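Local coordinates for periplasmic binding protein/LacI transcriptional regulator (Brachyspira murdochii, PDB 4KQC) that probably binds a carbohydrate as the solute-binding component of an ABC transporter, at residues A109-N113 / R114-A118; L146-N150 / S151-I155; Y210-N213 / E214-R218. One frame throughout, in Å; residues are numbered along the deposited sequence.

How the contacts relate
All three contacts are turns that end a strand and start a helix. Contact 1 leaves the sheet containing strand 105-110 and enters helix 113-133 beside the other sheet, while contacts 2 and 3 follow the neighbouring parallel strands 141-146 and 208-211 of that second sheet. Contacts 2 and 3, with centres about 11 Å apart, are joined by probable hydrogen bonds from Leu146 N to Tyr210 O (2.8 Å) and Ser212 OG to Leu146 O (2.7 Å). Contact 1, about 13 and 15 Å from their centres, packs on both, with Asn113 ND2 near Thr153 CA (4.0 Å) and Ala117 CB near Tyr210 OH (3.4 Å). As in relatives, such turns probably border the cleft between lobes.

Contact 1: residues A109-N113 / R114-A118; sequences ASTDN and RAAAA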
ATOM      1  N   ALA A 109      -9.843   7.865   6.375  1.00 11.23           N
ATOM      2  CA  ALA A 109      -9.391   8.341   5.052  1.00 11.21           C
ATOM      3  C   ALA A 109      -8.236   7.460   4.539  1.00 10.75           C
ATOM      4  O   ALA A 109      -7.181   7.423   5.156  1.00 10.92           O
ATOM      5  CB  ALA A 109      -8.949   9.762   5.142  1.00 11.98           C
ATOM      6  N   SER A 110      -8.416   6.803   3.397  1.00 11.81           N
ATOM      7  CA  SER A 110      -7.416   5.877   2.912  1.00 12.31           C
ATOM      8  C   SER A 110      -7.578   5.536   1.483  1.00 12.17           C
ATOM      9  O   SER A 110      -8.640   5.761   0.921  1.00 11.68           O
ATOM     10  CB  SER A 110      -7.524   4.547   3.656  1.00 14.50           C
ATOM     11  OG  SER A 110      -8.727   3.886   3.424  1.00 18.96           O
ATOM     12  N   THR A 111      -6.528   4.938   0.925  1.00 11.50           N
ATOM     13  CA  THR A 111      -6.592   4.305  -0.365  1.00 11.77           C
ATOM     14  C   THR A 111      -7.548   3.112  -0.219  1.00 11.42           C
ATOM     15  O   THR A 111      -7.522   2.402   0.798  1.00 13.74           O
ATOM     16  CB  THR A 111      -5.198   3.827  -0.702  1.00 11.75           C
ATOM     17  OG1 THR A 111      -4.307   4.969  -0.704  1.00 11.19           O
ATOM     18  CG2 THR A 111      -5.216   3.055  -2.059  1.00 12.69           C
ATOM     19  N   ASP A 112      -8.334   2.808  -1.226  1.00 12.27           N
ATOM     20  CA  ASP A 112      -9.018   1.508  -1.289  1.00 12.23           C
ATOM     21  C   ASP A 112      -8.037   0.441  -1.885  1.00 12.13           C
ATOM     22  O   ASP A 112      -7.754   0.412  -3.094  1.00 12.46           O
ATOM     23  CB  ASP A 112     -10.278   1.686  -2.133  1.00 14.04           C
ATOM     24  CG  ASP A 112     -11.072   0.410  -2.350  1.00 16.96           C
ATOM     25  OD1 ASP A 112     -10.540  -0.687  -2.251  1.00 16.83           O
ATOM     26  OD2 ASP A 112     -12.251   0.550  -2.759  1.00 21.38           O
ATOM     27  N   ASN A 113      -7.433  -0.338  -1.011  1.00 12.91           N
ATOM     28  CA  ASN A 113      -6.446  -1.337  -1.412  1.00 12.39           C
ATOM     29  C   ASN A 113      -6.905  -2.278  -2.513  1.00 12.74           C
ATOM     30  O   ASN A 113      -6.160  -2.540  -3.445  1.00 12.38           O
ATOM     31  CB  ASN A 113      -5.986  -2.141  -0.213  1.00 13.30           C
ATOM     32  CG  ASN A 113      -5.008  -1.378   0.631  1.00 13.35           C
ATOM     33  OD1 ASN A 113      -4.087  -0.696   0.113  1.00 14.32           O
ATOM     34  ND2 ASN A 113      -5.160  -1.497   1.923  1.00 15.84           N
ATOM     35  N   ARG A 114      -8.124  -2.791  -2.381  1.00 12.82           N
ATOM     36  CA  ARG A 114      -8.621  -3.750  -3.337  1.00 12.88           C
ATOM     37  C   ARG A 114      -8.770  -3.132  -4.745  1.00 12.25           C
ATOM     38  O   ARG A 114      -8.337  -3.717  -5.749  1.00 12.63           O
ATOM     39  CB  ARG A 114      -9.944  -4.379  -2.898  1.00 12.86           C
ATOM     40  CG  ARG A 114      -9.734  -5.354  -1.753  1.00 13.89           C
ATOM     41  CD  ARG A 114     -11.056  -5.701  -1.081  1.00 15.89           C
ATOM     42  NE  ARG A 114     -10.853  -6.771  -0.091  1.00 17.04           N
ATOM     43  CZ  ARG A 114     -10.314  -6.588   1.130  1.00 17.75           C
ATOM     44  NH1 ARG A 114      -9.980  -5.377   1.595  1.00 17.67           N
ATOM     45  NH2 ARG A 114     -10.146  -7.644   1.903  1.00 21.17           N
ATOM     46  N   ALA A 115      -9.268  -1.889  -4.776  1.00 12.02           N
ATOM     47  CA  ALA A 115      -9.400  -1.156  -6.026  1.00 11.85           C
ATOM     48  C   ALA A 115      -8.092  -0.800  -6.649  1.00 11.79           C
ATOM     49  O   ALA A 115      -7.965  -0.892  -7.853  1.00 11.53           O
ATOM     50  CB  ALA A 115     -10.175   0.114  -5.760  1.00 13.31           C
ATOM     51  N   ALA A 116      -7.102  -0.443  -5.853  1.00 11.40           N
ATOM     52  CA  ALA A 116      -5.798  -0.097  -6.380  1.00 12.07           C
ATOM     53  C   ALA A 116      -5.153  -1.345  -6.991  1.00 11.79           C
ATOM     54  O   ALA A 116      -4.535  -1.314  -8.063  1.00 11.53           O
ATOM     55  CB  ALA A 116      -4.959   0.459  -5.296  1.00 12.94           C
ATOM     56  N   ALA A 117      -5.285  -2.463  -6.284  1.00 11.03           N
ATOM     57  CA  ALA A 117      -4.731  -3.719  -6.750  1.00 10.94           C
ATOM     58  C   ALA A 117      -5.408  -4.238  -8.013  1.00 11.83           C
ATOM     59  O   ALA A 117      -4.776  -4.918  -8.821  1.00 11.84           O
ATOM     60  CB  ALA A 117      -4.800  -4.747  -5.615  1.00 11.79           C
ATOM     61  N   ALA A 118      -6.687  -3.946  -8.153  1.00 11.93           N
ATOM     62  CA  ALA A 118      -7.421  -4.263  -9.349  1.00 12.05           C
ATOM     63  C   ALA A 118      -6.883  -3.510 -10.536  1.00 11.84           C
ATOM     64  O   ALA A 118      -6.950  -4.043 -11.641  1.00 13.63           O
ATOM     65  CB  ALA A 118      -8.903  -4.036  -9.159  1.00 12.71           C
TER
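Asp112 caps the first turn of helix 113-133 in a local contact with Ala115 and Ala116, just where the chain leaves strand 105-110. The carboxylate oxygen Asp112 OD1 accepts from Ala115 N at 3.1 Å in a nearly straight bond (168° at the hydrogen), with the N-H coming from above the carboxylate plane and not within it. CG of Asp112 stands opposite its backbone N (chi1 177°), which sends the carboxylate forward alongside the helix start and lays Asp112 CG against Ala115 CB at 3.5 Å. The backbone of the same residue takes part as well: Ala116 N donates to Asp112 O at 3.0 Å, and one residue on, Ala117 N donates to Asn113 O at 3.0 Å. This is the side-chain N-cap, here placed at a crossing between the two lobes of a type I periplasmic binding protein, since the strand belongs to one sheet and the helix packs beside the other. A negative carboxylate would be favoured at the positive end of the helix. On the buried side Thr111 CG2 reaches Ala116 CB at 4.2 Å, a loose methyl contact. The polar ends beside the cap turn elsewhere: Thr111 OG1 is hydrogen-bonded to Gln271, Asn113 OD1 accepts from Arg157, and Arg114 forms a salt bridge with Glu159.

Contact 2: residues L146-N150 / S151-I155; sequences LQLDN and SDTGI. With NO3 (nitrate ion), chain C.
Asp149 and Ser151 form an Asx turn that leads the chain from the loop after strand 141-146 into helix 152-171, with Ser151 at the N-cap position. Asp149 OD1 accepts from Ser151 N at 3.0 Å, and the N-H meets this oxygen well above the carboxylate plane (72° out of it). The same oxygen takes the hydroxyl of Ser151, whose OG lies 2.5 Å from Asp149 OD1, a separation so short that its exact value is doubtful. CG of Asp149 sits between its own backbone N and carbonyl carbon (chi1 71°), which folds the carboxylate over the turn to Ser151. Behind it, Gln147 stretches out in an extended chain and gives Asp149 O an N-H from NE2 at 2.9 Å, nearly straight at 162° and in the plane of the Gln147 amide. That carbonyl oxygen also receives a C-H contact from Gly154 CA at 3.5 Å; a CB on Gly154 would clash with Asp149 O. Leu148 lays CD2 on Gly154 CA at 3.8 Å, bringing the loop tight to the first helical turn, and its side chain also reaches Met216 on helix 214-223. Ile155 runs beside Gln147, pointing the same way, and puts CD1 on Asn150 O. Outside the turn, Asn150 ND2 reaches two oxygens of a nitrate ion, O2 at 2.9 Å and O3 at 3.2 Å; the ion probably comes from the crystallisation liquor. The Ser151 N-H, with the hydroxyl beside it, probably limits rotation of the Asp149 carboxylate and ties it to the helix start.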
ATOM      1  N   LEU A 146       3.118 -11.508  -4.665  1.00 11.20           N
ATOM      2  CA  LEU A 146       3.876 -11.430  -3.426  0.50 11.37           C
ATOM      3  C   LEU A 146       3.059 -10.553  -2.516  1.00 11.31           C
ATOM      4  O   LEU A 146       3.001  -9.318  -2.694  1.00 10.77           O
ATOM      5  CB  LEU A 146       5.270 -10.846  -3.668  0.50 12.45           C
ATOM      6  CG  LEU A 146       6.327 -11.858  -4.128  0.50 13.53           C
ATOM      7  CD1 LEU A 146       6.870 -12.642  -2.937  0.50 14.46           C
ATOM      8  CD2 LEU A 146       5.834 -12.811  -5.203  0.50 13.14           C
ATOM      9  N   GLN A 147       2.388 -11.217  -1.586  1.00 10.26           N
ATOM     10  CA  GLN A 147       1.503 -10.576  -0.631  1.00 10.14           C
ATOM     11  C   GLN A 147       2.274 -10.196   0.604  1.00  9.93           C
ATOM     12  O   GLN A 147       2.939 -11.058   1.145  1.00  9.90           O
ATOM     13  CB  GLN A 147       0.404 -11.593  -0.280  1.00 10.52           C
ATOM     14  CG  GLN A 147      -0.430 -11.197   0.926  1.00 11.29           C
ATOM     15  CD  GLN A 147      -1.568 -12.157   1.214  1.00 12.79           C
ATOM     16  OE1 GLN A 147      -1.964 -12.932   0.350  1.00 14.19           O
ATOM     17  NE2 GLN A 147      -2.086 -12.118   2.424  1.00 13.11           N
ATOM     18  N   LEU A 148       2.254  -8.919   0.998  1.00  9.88           N
ATOM     19  CA  LEU A 148       3.256  -8.436   1.997  1.00 10.98           C
ATOM     20  C   LEU A 148       3.138  -9.073   3.370  1.00 11.39           C
ATOM     21  O   LEU A 148       4.146  -9.256   4.071  1.00 12.93           O
ATOM     22  CB  LEU A 148       3.250  -6.886   2.088  1.00 11.11           C
ATOM     23  CG  LEU A 148       1.889  -6.311   2.526  1.00 11.39           C
ATOM     24  CD1 LEU A 148       2.048  -5.629   3.861  1.00 11.91           C
ATOM     25  CD2 LEU A 148       1.216  -5.386   1.556  1.00 11.62           C
ATOM     26  N   ASP A 149       1.930  -9.392   3.790  1.00 11.50           N
ATOM     27  CA  ASP A 149       1.675  -9.970   5.132  1.00 13.08           C
ATOM     28  C   ASP A 149       0.245 -10.463   5.199  1.00 12.89           C
ATOM     29  O   ASP A 149      -0.493 -10.394   4.192  1.00 10.72           O
ATOM     30  CB  ASP A 149       2.006  -8.989   6.249  1.00 15.01           C
ATOM     31  CG  ASP A 149       1.051  -7.827   6.378  1.00 16.45           C
ATOM     32  OD1 ASP A 149      -0.041  -7.733   5.743  1.00 17.22           O
ATOM     33  OD2 ASP A 149       1.446  -6.917   7.172  1.00 20.34           O
ATOM     34  N   ASN A 150      -0.133 -10.970   6.351  1.00 12.81           N
ATOM     35  CA  ASN A 150      -1.510 -11.429   6.634  1.00 14.04           C
ATOM     36  C   ASN A 150      -2.366 -10.449   7.448  1.00 15.65           C
ATOM     37  O   ASN A 150      -3.255 -10.882   8.190  1.00 18.85           O
ATOM     38  CB  ASN A 150      -1.453 -12.804   7.308  1.00 15.09           C
ATOM     39  CG  ASN A 150      -1.034 -13.888   6.364  1.00 16.39           C
ATOM     40  OD1 ASN A 150      -1.737 -14.139   5.383  1.00 20.74           O
ATOM     41  ND2 ASN A 150       0.088 -14.491   6.596  1.00 17.39           N
ATOM     42  N   SER A 151      -2.077  -9.189   7.312  1.00 15.33           N
ATOM     43  CA  SER A 151      -2.799  -8.088   7.928  1.00 17.10           C
ATOM     44  C   SER A 151      -3.928  -7.716   6.928  1.00 15.83           C
ATOM     45  O   SER A 151      -3.928  -8.132   5.747  1.00 14.56           O
ATOM     46  CB  SER A 151      -1.831  -6.911   8.150  1.00 18.48           C
ATOM     47  OG  SER A 151      -1.567  -6.188   6.900  1.00 19.41           O
ATOM     48  N   ASP A 152      -4.817  -6.847   7.358  1.00 17.13           N
ATOM     49  CA  ASP A 152      -5.855  -6.242   6.529  0.60 17.35           C
ATOM     50  C   ASP A 152      -5.305  -5.663   5.221  1.00 16.52           C
ATOM     51  O   ASP A 152      -5.877  -5.860   4.157  1.00 15.70           O
ATOM     52  CB  ASP A 152      -6.499  -5.144   7.391  0.60 19.47           C
ATOM     53  CG  ASP A 152      -7.636  -4.484   6.747  0.60 21.20           C
ATOM     54  OD1 ASP A 152      -8.534  -5.204   6.289  0.60 23.02           O
ATOM     55  OD2 ASP A 152      -7.646  -3.220   6.783  0.60 25.15           O
ATOM     56  N   THR A 153      -4.201  -4.940   5.317  1.00 14.61           N
ATOM     57  CA  THR A 153      -3.537  -4.339   4.150  1.00 14.97           C
ATOM     58  C   THR A 153      -3.000  -5.384   3.165  1.00 12.93           C
ATOM     59  O   THR A 153      -3.280  -5.342   1.967  1.00 13.03           O
ATOM     60  CB  THR A 153      -2.372  -3.454   4.599  1.00 16.69           C
ATOM     61  OG1 THR A 153      -2.873  -2.448   5.506  1.00 20.76           O
ATOM     62  CG2 THR A 153      -1.652  -2.849   3.433  1.00 16.08           C
ATOM     63  N   GLY A 154      -2.318  -6.374   3.660  1.00 11.88           N
ATOM     64  CA  GLY A 154      -1.749  -7.411   2.773  1.00 11.73           C
ATOM     65  C   GLY A 154      -2.868  -8.207   2.140  1.00 10.98           C
ATOM     66  O   GLY A 154      -2.817  -8.537   0.954  1.00 11.87           O
ATOM     67  N   ILE A 155      -3.878  -8.574   2.941  1.00 10.99           N
ATOM     68  CA  ILE A 155      -5.005  -9.375   2.407  1.00 11.88           C
ATOM     69  C   ILE A 155      -5.721  -8.590   1.290  1.00 12.39           C
ATOM     70  O   ILE A 155      -5.997  -9.110   0.232  1.00 13.37           O
ATOM     71  CB  ILE A 155      -5.946  -9.804   3.522  1.00 13.66           C
ATOM     72  CG1 ILE A 155      -5.199 -10.786   4.488  1.00 14.12           C
ATOM     73  CG2 ILE A 155      -7.217 -10.407   2.987  1.00 14.62           C
ATOM     74  CD1 ILE A 155      -5.950 -10.972   5.781  1.00 14.71           C
TER
HETATM   75  N   NO3 C 502       1.504 -17.340   5.155  1.00 24.68           N
HETATM   76  O1  NO3 C 502       2.109 -18.325   4.738  1.00 28.54           O
HETATM   77  O2  NO3 C 502       2.174 -16.403   5.868  1.00 23.75           O
HETATM   78  O3  NO3 C 502       0.161 -17.149   4.851  1.00 27.43           O

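Contact 3: residues Y210-N213 / E214-R218; sequences YLSN and EAMAR
The amide of Asn213 lies over the N-terminal end of helix 214-223, its oxygen turned to the backbone of Met216. With chi1 at 79°, this amide swings back across its own main chain onto the first turn, where OD1 accepts from Met216 N at 3.0 Å while ND2 donates to Gln189 OE1. The N-cap bond is nearly straight (169° at the hydrogen), the donor standing tilted from the carbonyl plane. Alongside it Ala217 N donates to Asn213 O at 3.1 Å. Met216, built as selenomethionine, bends at its second and third torsions, with CG 3.3 Å from Asn213 OD1 and CE also leaning toward that oxygen, while its CB faces Leu211 CB at 4.1 Å. Leu211 points into the helix start and forks about it: CD1 rests on Ala217 CB at 4.0 Å and CD2 on the carbonyl of Met216 at 3.8 Å from its O. Replacing Asn213 by an alanine would probably leave Met216 N without its capping acceptor and Gln189 without the amide donor ND2. Farther on, the guanidinium of Arg218 lies with one face over Ala215 CA, and a long salt bridge joins it to Glu214, whose OE1 is hydrogen-bonded to Tyr318. Strand 208-211, helix 214-223 and strand 246-250 make a beta-alpha-beta unit, and this turn is its first corner: Leu211 also packs on Val247 of the next strand, Met216 reaches Leu146 of strand 141-146, and Tyr210 stacks on Phe161 of helix 152-171.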
ATOM      1  N   TYR A 210       3.388  -9.787  -9.339  1.00  9.42           N
ATOM      2  CA  TYR A 210       2.762  -8.582  -8.717  1.00  9.59           C
ATOM      3  C   TYR A 210       3.394  -8.401  -7.307  1.00  9.93           C
ATOM      4  O   TYR A 210       3.377  -9.305  -6.455  1.00 10.30           O
ATOM      5  CB  TYR A 210       1.255  -8.764  -8.589  1.00 10.52           C
ATOM      6  CG  TYR A 210       0.573  -7.803  -7.642  1.00 10.25           C
ATOM      7  CD1 TYR A 210       0.831  -6.453  -7.628  1.00 11.04           C
ATOM      8  CD2 TYR A 210      -0.391  -8.249  -6.768  1.00 11.44           C
ATOM      9  CE1 TYR A 210       0.118  -5.569  -6.809  1.00 10.99           C
ATOM     10  CE2 TYR A 210      -1.029  -7.397  -5.916  1.00 11.92           C
ATOM     11  CZ  TYR A 210      -0.805  -6.077  -5.932  1.00 11.26           C
ATOM     12  OH  TYR A 210      -1.495  -5.297  -5.058  1.00 13.02           O
ATOM     13  N   LEU A 211       4.002  -7.231  -7.109  1.00 10.27           N
ATOM     14  CA  LEU A 211       4.651  -6.798  -5.886  1.00 10.27           C
ATOM     15  C   LEU A 211       3.725  -5.898  -5.072  1.00 11.23           C
ATOM     16  O   LEU A 211       3.432  -4.803  -5.514  1.00 12.19           O
ATOM     17  CB  LEU A 211       5.935  -6.055  -6.308  1.00 10.82           C
ATOM     18  CG  LEU A 211       6.923  -6.773  -7.234  1.00 11.90           C
ATOM     19  CD1 LEU A 211       7.921  -5.782  -7.804  1.00 13.90           C
ATOM     20  CD2 LEU A 211       7.563  -7.911  -6.476  1.00 13.26           C
ATOM     21  N   SER A 212       3.142  -6.404  -3.983  1.00 10.30           N
ATOM     22  CA  SER A 212       2.096  -5.695  -3.232  1.00 10.50           C
ATOM     23  C   SER A 212       2.543  -4.489  -2.427  1.00  9.89           C
ATOM     24  O   SER A 212       1.676  -3.761  -1.952  1.00 10.71           O
ATOM     25  CB  SER A 212       1.243  -6.654  -2.390  1.00 11.38           C
ATOM     26  OG  SER A 212       1.981  -7.198  -1.326  1.00 11.93           O
ATOM     27  N   ASN A 213       3.849  -4.274  -2.245  1.00 10.07           N
ATOM     28  CA  ASN A 213       4.305  -3.090  -1.558  1.00 10.22           C
ATOM     29  C   ASN A 213       5.758  -2.799  -1.882  1.00 10.69           C
ATOM     30  O   ASN A 213       6.395  -3.530  -2.633  1.00  9.59           O
ATOM     31  CB  ASN A 213       3.989  -3.067  -0.043  1.00 10.73           C
ATOM     32  CG  ASN A 213       4.924  -3.891   0.763  1.00 11.23           C
ATOM     33  OD1 ASN A 213       5.682  -4.650   0.226  1.00 11.18           O
ATOM     34  ND2 ASN A 213       4.818  -3.794   2.093  1.00 12.95           N
ATOM     35  N   GLU A 214       6.256  -1.690  -1.352  1.00 11.39           N
ATOM     36  CA  GLU A 214       7.637  -1.314  -1.582  1.00 12.67           C
ATOM     37  C   GLU A 214       8.677  -2.342  -1.082  1.00 11.99           C
ATOM     38  O   GLU A 214       9.693  -2.602  -1.718  1.00 12.91           O
ATOM     39  CB  GLU A 214       7.865   0.054  -0.895  1.00 13.97           C
ATOM     40  CG  GLU A 214       9.222   0.589  -1.120  1.00 16.60           C
ATOM     41  CD  GLU A 214       9.435   1.920  -0.316  1.00 19.17           C
ATOM     42  OE1 GLU A 214       8.501   2.463   0.324  1.00 22.20           O
ATOM     43  OE2 GLU A 214      10.585   2.362  -0.337  1.00 22.98           O
ATOM     44  N   ALA A 215       8.409  -2.977   0.060  1.00 11.62           N
ATOM     45  CA  ALA A 215       9.313  -3.966   0.601  1.00 10.70           C
ATOM     46  C   ALA A 215       9.386  -5.137  -0.355  1.00 10.50           C
ATOM     47  O   ALA A 215      10.443  -5.666  -0.582  1.00  9.69           O
ATOM     48  CB  ALA A 215       8.818  -4.440   1.947  1.00 10.46           C
HETATM   49  N   MSE A 216       8.250  -5.565  -0.908  1.00 10.10           N
HETATM   50  CA  MSE A 216       8.285  -6.604  -1.928  1.00 10.69           C
HETATM   51  C   MSE A 216       9.143  -6.226  -3.100  1.00 10.33           C
HETATM   52  O   MSE A 216       9.900  -7.070  -3.612  1.00  9.59           O
HETATM   53  CB  MSE A 216       6.890  -6.995  -2.411  1.00 11.84           C
HETATM   54  CG  MSE A 216       5.829  -7.455  -1.432  1.00 11.94           C
HETATM   55 SE   MSE A 216       6.378  -8.988  -0.335  0.65 14.78          SE
HETATM   56  CE  MSE A 216       6.913  -8.034   1.308  1.00 14.97           C
ATOM     57  N   ALA A 217       8.994  -4.991  -3.582  1.00 10.85           N
ATOM     58  CA  ALA A 217       9.804  -4.516  -4.718  1.00 11.13           C
ATOM     59  C   ALA A 217      11.292  -4.518  -4.378  1.00 12.29           C
ATOM     60  O   ALA A 217      12.104  -4.994  -5.172  1.00 11.75           O
ATOM     61  CB  ALA A 217       9.356  -3.155  -5.136  1.00 11.64           C
ATOM     62  N   ARG A 218      11.653  -4.057  -3.186  1.00 12.70           N
ATOM     63  CA  ARG A 218      13.090  -4.122  -2.792  1.00 14.77           C
ATOM     64  C   ARG A 218      13.631  -5.536  -2.799  1.00 13.63           C
ATOM     65  O   ARG A 218      14.709  -5.761  -3.284  1.00 14.27           O
ATOM     66  CB  ARG A 218      13.344  -3.496  -1.413  1.00 18.08           C
ATOM     67  CG  ARG A 218      13.376  -1.995  -1.330  1.00 22.10           C
ATOM     68  CD  ARG A 218      14.186  -1.567  -0.070  1.00 26.10           C
ATOM     69  NE  ARG A 218      13.694  -2.186   1.165  1.00 29.29           N
ATOM     70  CZ  ARG A 218      12.549  -1.874   1.792  1.00 30.60           C
ATOM     71  NH1 ARG A 218      11.732  -0.909   1.354  1.00 29.07           N
ATOM     72  NH2 ARG A 218      12.223  -2.513   2.908  1.00 29.69           N
TER